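Local coordinates for protein probable thiosulfate sulfurtransferase (Thermus thermophilus, PDB 2EG4) that probably transfers sulfur from thiosulfate to cyanide as a rhodanese-like sulfurtransferase, and carries a bound zinc ion, at residues R27-S32 and Q56-R61; V64-E69 and C76-F81. All blocks are in the same frame, centred on the assembly; numbering follows the deposited sequence.

Contact 1: R27-S32 and Q56-R61; sequences RHLDLS and QTLGLR. With SO4 (sulfate ion), chain F.
At the edge of a rhodanese-like parallel sheet, the outermost strand 27-28 meets the Schellman turn that ends helix 41-57, with R27 reaching over to the carbonyls of L58 and G59. The R27 side chain bends at its second torsion (chi2 71°), bringing R27 NE to L58 O at 2.7 Å. The bond is nearly straight, N-H...O 164°, and the oxygen lies at the guanidinium edge close to its plane. R27 NH2 adds two weak bonds, 3.2 Å to G59 O and 3.4 Å to L58 O, while NH1 turns to the carbonyl of G25. Arginine suits the place because one flat group can serve several carbonyls where the helix has run out of its own N-H donors; its positive charge probably also complements the negative end of the helix dipole. G59 takes positive phi, a conformation glycine adopts readily and the usual one at this position of a Schellman motif. Beside these polar bonds, L29 CD2 touches L58 CD1 at 4.1 Å, the two leucines meeting at a slant; L29 also packs on V10, L54 and T78, as a branched apolar residue between sheet and helices should. H28, whose CB points away from the turn, donates from H28 ND1 to O4 of a sulfate at 2.6 Å, the oxygen lying near the ring plane, and from NE2 to R13 O; R15 also binds this ion, probably taken from the crystallisation liquor. The contact as a whole is a Schellman helix end tied by arginine to an edge strand of an alpha/beta sheet.

Contact 2: V64-E69 and C76-F81; sequences VVLYDE and CRTAFF
L66, on the inner strand 64-67, sends its side chain from the sheet toward helix 73-84 and carries the whole contact with T78 and A79. Its CB already points at the helix, and chi1 of -61° sets CG beside the backbone N, opposite the carbonyl carbon. At CG the chain forks into two methyls that both lie on A79, CD2 reaching T78 as well. L66 CD1 rests on the methyl of A79, 3.8 Å from A79 CB. L66 CD2 lies against the helix backbone, 3.7 Å from A79 N, and also reaches T78 CG2 at 3.8 Å. Alanine suits this position because its short side chain lets the strand come close: the CA atoms of L66 and A79 are 6.6 Å apart. T78 meets the leucine with its methyl, CG2 being anti to the backbone N, while its OG1 turns to R74 O one helical turn back. The threonine thus shows carbon to the core and keeps its hydroxyl satisfied although buried. L75 and L82 of the same helix and V89 of the next strand also touch the leucine. Strand 64-67, helix 73-84 and strand 89-92 form a beta-alpha-beta unit, and this contact packs the helix on its first strand. No hydrogen bond crosses between the segments, so the fit depends on the shapes of buried methyl groups and on the exclusion of water rather than on directed polar bonds.

Overall arrangement
Both contacts belong to the first rhodanese-like domain and to one parallel sheet, strand 27-28 at its edge and strand 64-67 inside, with strand 8-11 between them. Their centres lie about 10 Å apart, and they follow one another along the chain: contact 1 closes before contact 2 opens. They meet where the loop after strand 27-28 passes helix 73-84. There L31 O lies 2.8 Å from R77 NH1 and L31 N 2.9 Å from T78 OG1, both probable hydrogen bonds, while L31 CD1 packs on F81 CB at 3.6 Å. The zinc site of C151, C152, H192 and H219 lies away from both contacts, although R77 NE hydrogen-bonds S193 O, the residue after zinc ligand H192.

Contact 1: R27-S32 and Q56-R61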
loop_
_atom_site.group_PDB
_atom_site.type_symbol
_atom_site.label_atom_id
_atom_site.label_comp_id
_atom_site.label_asym_id
_atom_site.label_seq_id
_atom_site.Cartn_x
_atom_site.Cartn_y
_atom_site.Cartn_z
ATOM N N ARG A 27 15.961 0.153 8.730
ATOM C CA ARG A 27 15.717 1.570 8.498
ATOM C C ARG A 27 14.292 1.863 8.949
ATOM O O ARG A 27 13.455 0.971 8.925
ATOM C CB ARG A 27 15.789 1.906 6.999
ATOM C CG ARG A 27 17.172 1.966 6.384
ATOM C CD ARG A 27 17.800 0.612 6.262
ATOM N NE ARG A 27 18.829 0.613 5.221
ATOM C CZ ARG A 27 19.935 -0.117 5.265
ATOM N NH1 ARG A 27 20.179 -0.897 6.311
ATOM N NH2 ARG A 27 20.771 -0.111 4.239
ATOM N N HIS A 28 14.027 3.107 9.337
ATOM C CA HIS A 28 12.682 3.517 9.722
ATOM C C HIS A 28 12.032 4.150 8.513
ATOM O O HIS A 28 12.616 5.047 7.900
ATOM C CB HIS A 28 12.700 4.579 10.804
ATOM C CG HIS A 28 11.330 5.057 11.171
ATOM N ND1 HIS A 28 10.868 6.322 10.866
ATOM C CD2 HIS A 28 10.291 4.404 11.746
ATOM C CE1 HIS A 28 9.605 6.429 11.242
ATOM N NE2 HIS A 28 9.231 5.278 11.777
ATOM N N LEU A 29 10.819 3.712 8.175
ATOM C CA LEU A 29 10.093 4.320 7.054
ATOM C C LEU A 29 8.581 4.106 7.190
ATOM O O LEU A 29 8.134 2.966 7.302
ATOM C CB LEU A 29 10.525 3.722 5.718
ATOM C CG LEU A 29 9.822 4.377 4.509
ATOM C CD1 LEU A 29 10.194 5.868 4.390
ATOM C CD2 LEU A 29 10.201 3.609 3.243
ATOM N N ASP A 30 7.822 5.205 7.171
ATOM C CA ASP A 30 6.347 5.132 7.201
ATOM C C ASP A 30 5.824 6.062 6.098
ATOM O O ASP A 30 5.927 7.299 6.204
ATOM C CB ASP A 30 5.787 5.564 8.550
ATOM C CG ASP A 30 4.255 5.517 8.580
ATOM O OD1 ASP A 30 3.635 5.548 7.497
ATOM O OD2 ASP A 30 3.668 5.462 9.673
ATOM N N LEU A 31 5.308 5.481 5.013
ATOM C CA LEU A 31 4.810 6.284 3.902
ATOM C C LEU A 31 3.304 6.495 3.891
ATOM O O LEU A 31 2.713 6.605 2.815
ATOM C CB LEU A 31 5.244 5.675 2.563
ATOM C CG LEU A 31 6.751 5.727 2.330
ATOM C CD1 LEU A 31 7.144 5.033 1.030
ATOM C CD2 LEU A 31 7.190 7.210 2.369
ATOM N N SER A 32 2.693 6.565 5.075
ATOM C CA SER A 32 1.239 6.797 5.162
ATOM C C SER A 32 0.814 8.204 4.726
ATOM O O SER A 32 -0.322 8.429 4.277
ATOM C CB SER A 32 0.753 6.625 6.612
ATOM O OG SER A 32 0.973 5.334 7.131
ATOM N N GLN A 56 17.745 5.293 -2.673
ATOM C CA GLN A 56 19.172 5.588 -2.548
ATOM C C GLN A 56 19.538 6.139 -1.177
ATOM O O GLN A 56 20.536 5.727 -0.577
ATOM C CB GLN A 56 19.610 6.570 -3.642
ATOM C CG GLN A 56 19.348 6.043 -5.035
ATOM C CD GLN A 56 20.030 6.863 -6.113
ATOM O OE1 GLN A 56 20.276 8.057 -5.937
ATOM N NE2 GLN A 56 20.318 6.230 -7.242
ATOM N N THR A 57 18.730 7.054 -0.667
ATOM C CA THR A 57 18.994 7.663 0.629
ATOM C C THR A 57 18.948 6.639 1.763
ATOM O O THR A 57 19.739 6.732 2.704
ATOM C CB THR A 57 18.004 8.814 0.922
ATOM O OG1 THR A 57 18.146 9.833 -0.077
ATOM C CG2 THR A 57 18.307 9.446 2.265
ATOM N N LEU A 58 18.033 5.671 1.671
ATOM C CA LEU A 58 17.913 4.624 2.708
ATOM C C LEU A 58 18.789 3.400 2.440
ATOM O O LEU A 58 18.817 2.445 3.233
ATOM C CB LEU A 58 16.458 4.166 2.843
ATOM C CG LEU A 58 15.499 5.180 3.458
ATOM C CD1 LEU A 58 14.139 4.516 3.681
ATOM C CD2 LEU A 58 16.040 5.693 4.767
ATOM N N GLY A 59 19.507 3.422 1.325
ATOM C CA GLY A 59 20.358 2.294 0.981
ATOM C C GLY A 59 19.548 1.033 0.752
ATOM O O GLY A 59 19.944 -0.061 1.168
ATOM N N LEU A 60 18.403 1.190 0.089
ATOM C CA LEU A 60 17.517 0.079 -0.205
ATOM C C LEU A 60 17.937 -0.649 -1.468
ATOM O O LEU A 60 18.517 -0.055 -2.389
ATOM C CB LEU A 60 16.079 0.565 -0.365
ATOM C CG LEU A 60 15.423 1.300 0.796
ATOM C CD1 LEU A 60 13.947 1.542 0.477
ATOM C CD2 LEU A 60 15.559 0.449 2.055
ATOM N N ARG A 61 17.634 -1.939 -1.495
ATOM C CA ARG A 61 17.941 -2.824 -2.610
ATOM C C ARG A 61 17.192 -4.121 -2.334
ATOM O O ARG A 61 16.955 -4.459 -1.171
ATOM C CB ARG A 61 19.437 -3.107 -2.661
ATOM C CG ARG A 61 19.986 -3.601 -1.337
ATOM C CD ARG A 61 21.381 -4.173 -1.472
ATOM N NE ARG A 61 21.851 -4.732 -0.207
ATOM C CZ ARG A 61 21.252 -5.729 0.437
ATOM N NH1 ARG A 61 20.155 -6.286 -0.067
ATOM N NH2 ARG A 61 21.746 -6.164 1.591
HETATM S S SO4 F . 11.644 9.508 9.983
HETATM O O1 SO4 F . 10.904 9.641 11.280
HETATM O O2 SO4 F . 10.673 9.580 8.841
HETATM O O3 SO4 F . 12.640 10.624 9.863
HETATM O O4 SO4 F . 12.361 8.191 9.946
#

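Contact 2: V64-E69 and C76-F81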
loop_
_atom_site.group_PDB
_atom_site.type_symbol
_atom_site.label_atom_id
_atom_site.label_comp_id
_atom_site.label_asym_id
_atom_site.label_seq_id
_atom_site.Cartn_x
_atom_site.Cartn_y
_atom_site.Cartn_z
ATOM N N VAL A 64 13.683 -6.565 0.143
ATOM C CA VAL A 64 13.401 -5.730 1.303
ATOM C C VAL A 64 12.329 -6.423 2.128
ATOM O O VAL A 64 11.325 -6.908 1.600
ATOM C CB VAL A 64 12.890 -4.310 0.903
ATOM C CG1 VAL A 64 12.451 -3.521 2.175
ATOM C CG2 VAL A 64 14.000 -3.557 0.186
ATOM N N VAL A 65 12.558 -6.503 3.434
ATOM C CA VAL A 65 11.578 -7.111 4.317
ATOM C C VAL A 65 11.033 -5.997 5.198
ATOM O O VAL A 65 11.783 -5.380 5.945
ATOM C CB VAL A 65 12.198 -8.200 5.238
ATOM C CG1 VAL A 65 11.161 -8.665 6.253
ATOM C CG2 VAL A 65 12.630 -9.409 4.391
ATOM N N LEU A 66 9.734 -5.729 5.083
ATOM C CA LEU A 66 9.137 -4.677 5.906
ATOM C C LEU A 66 8.400 -5.309 7.085
ATOM O O LEU A 66 7.691 -6.304 6.918
ATOM C CB LEU A 66 8.151 -3.829 5.098
ATOM C CG LEU A 66 8.726 -3.071 3.887
ATOM C CD1 LEU A 66 8.546 -3.921 2.615
ATOM C CD2 LEU A 66 8.002 -1.725 3.730
ATOM N N TYR A 67 8.543 -4.733 8.275
ATOM C CA TYR A 67 7.856 -5.313 9.417
ATOM C C TYR A 67 7.131 -4.267 10.269
ATOM O O TYR A 67 7.503 -3.096 10.296
ATOM C CB TYR A 67 8.846 -6.126 10.287
ATOM C CG TYR A 67 9.891 -5.304 11.022
ATOM C CD1 TYR A 67 9.629 -4.762 12.290
ATOM C CD2 TYR A 67 11.148 -5.074 10.456
ATOM C CE1 TYR A 67 10.599 -4.009 12.972
ATOM C CE2 TYR A 67 12.133 -4.331 11.133
ATOM C CZ TYR A 67 11.847 -3.800 12.387
ATOM O OH TYR A 67 12.813 -3.074 13.054
ATOM N N ASP A 68 6.080 -4.711 10.950
ATOM C CA ASP A 68 5.270 -3.860 11.813
ATOM C C ASP A 68 4.549 -4.842 12.745
ATOM O O ASP A 68 4.659 -6.069 12.594
ATOM C CB ASP A 68 4.271 -3.049 10.970
ATOM C CG ASP A 68 3.754 -1.806 11.683
ATOM O OD1 ASP A 68 3.715 -1.774 12.935
ATOM O OD2 ASP A 68 3.363 -0.859 10.961
ATOM N N GLU A 69 3.862 -4.307 13.735
ATOM C CA GLU A 69 3.148 -5.140 14.688
ATOM C C GLU A 69 1.772 -5.428 14.092
ATOM O O GLU A 69 0.820 -4.653 14.260
ATOM C CB GLU A 69 3.050 -4.402 16.019
ATOM C CG GLU A 69 2.430 -5.244 17.151
ATOM C CD GLU A 69 3.088 -6.606 17.240
ATOM O OE1 GLU A 69 4.336 -6.659 17.292
ATOM O OE2 GLU A 69 2.363 -7.630 17.243
ATOM N N CYS A 76 1.402 -1.936 4.905
ATOM C CA CYS A 76 1.073 -2.268 3.528
ATOM C C CYS A 76 1.176 -1.096 2.556
ATOM O O CYS A 76 1.604 -1.282 1.426
ATOM C CB CYS A 76 -0.304 -2.907 3.491
ATOM S SG CYS A 76 -0.355 -4.490 4.371
ATOM N N ARG A 77 0.843 0.113 2.982
ATOM C CA ARG A 77 0.974 1.217 2.023
ATOM C C ARG A 77 2.458 1.472 1.777
ATOM O O ARG A 77 2.863 1.731 0.658
ATOM C CB ARG A 77 0.305 2.495 2.518
ATOM C CG ARG A 77 0.059 3.485 1.353
ATOM C CD ARG A 77 -0.424 4.850 1.872
ATOM N NE ARG A 77 -0.927 5.722 0.800
ATOM C CZ ARG A 77 -0.435 6.922 0.499
ATOM N NH1 ARG A 77 0.603 7.425 1.179
ATOM N NH2 ARG A 77 -1.010 7.648 -0.453
ATOM N N THR A 78 3.270 1.337 2.824
ATOM C CA THR A 78 4.696 1.539 2.652
ATOM C C THR A 78 5.257 0.422 1.762
ATOM O O THR A 78 6.022 0.704 0.844
ATOM C CB THR A 78 5.416 1.601 4.025
ATOM O OG1 THR A 78 4.822 2.652 4.819
ATOM C CG2 THR A 78 6.904 1.946 3.832
ATOM N N ALA A 79 4.876 -0.836 2.016
ATOM C CA ALA A 79 5.355 -1.938 1.183
ATOM C C ALA A 79 4.890 -1.762 -0.256
ATOM O O ALA A 79 5.604 -2.113 -1.200
ATOM C CB ALA A 79 4.863 -3.286 1.733
ATOM N N PHE A 80 3.689 -1.223 -0.405
ATOM C CA PHE A 80 3.138 -0.991 -1.728
ATOM C C PHE A 80 4.022 -0.015 -2.505
ATOM O O PHE A 80 4.334 -0.253 -3.669
ATOM C CB PHE A 80 1.721 -0.446 -1.655
ATOM C CG PHE A 80 1.099 -0.262 -3.015
ATOM C CD1 PHE A 80 0.739 -1.374 -3.782
ATOM C CD2 PHE A 80 0.973 1.009 -3.566
ATOM C CE1 PHE A 80 0.269 -1.217 -5.084
ATOM C CE2 PHE A 80 0.499 1.174 -4.876
ATOM C CZ PHE A 80 0.152 0.062 -5.628
ATOM N N PHE A 81 4.434 1.068 -1.871
ATOM C CA PHE A 81 5.312 2.014 -2.565
ATOM C C PHE A 81 6.650 1.368 -2.934
ATOM O O PHE A 81 7.156 1.559 -4.040
ATOM C CB PHE A 81 5.597 3.238 -1.683
ATOM C CG PHE A 81 4.537 4.293 -1.740
ATOM C CD1 PHE A 81 4.377 5.069 -2.888
ATOM C CD2 PHE A 81 3.734 4.545 -0.649
ATOM C CE1 PHE A 81 3.420 6.092 -2.928
ATOM C CE2 PHE A 81 2.771 5.571 -0.664
ATOM C CZ PHE A 81 2.617 6.350 -1.818
#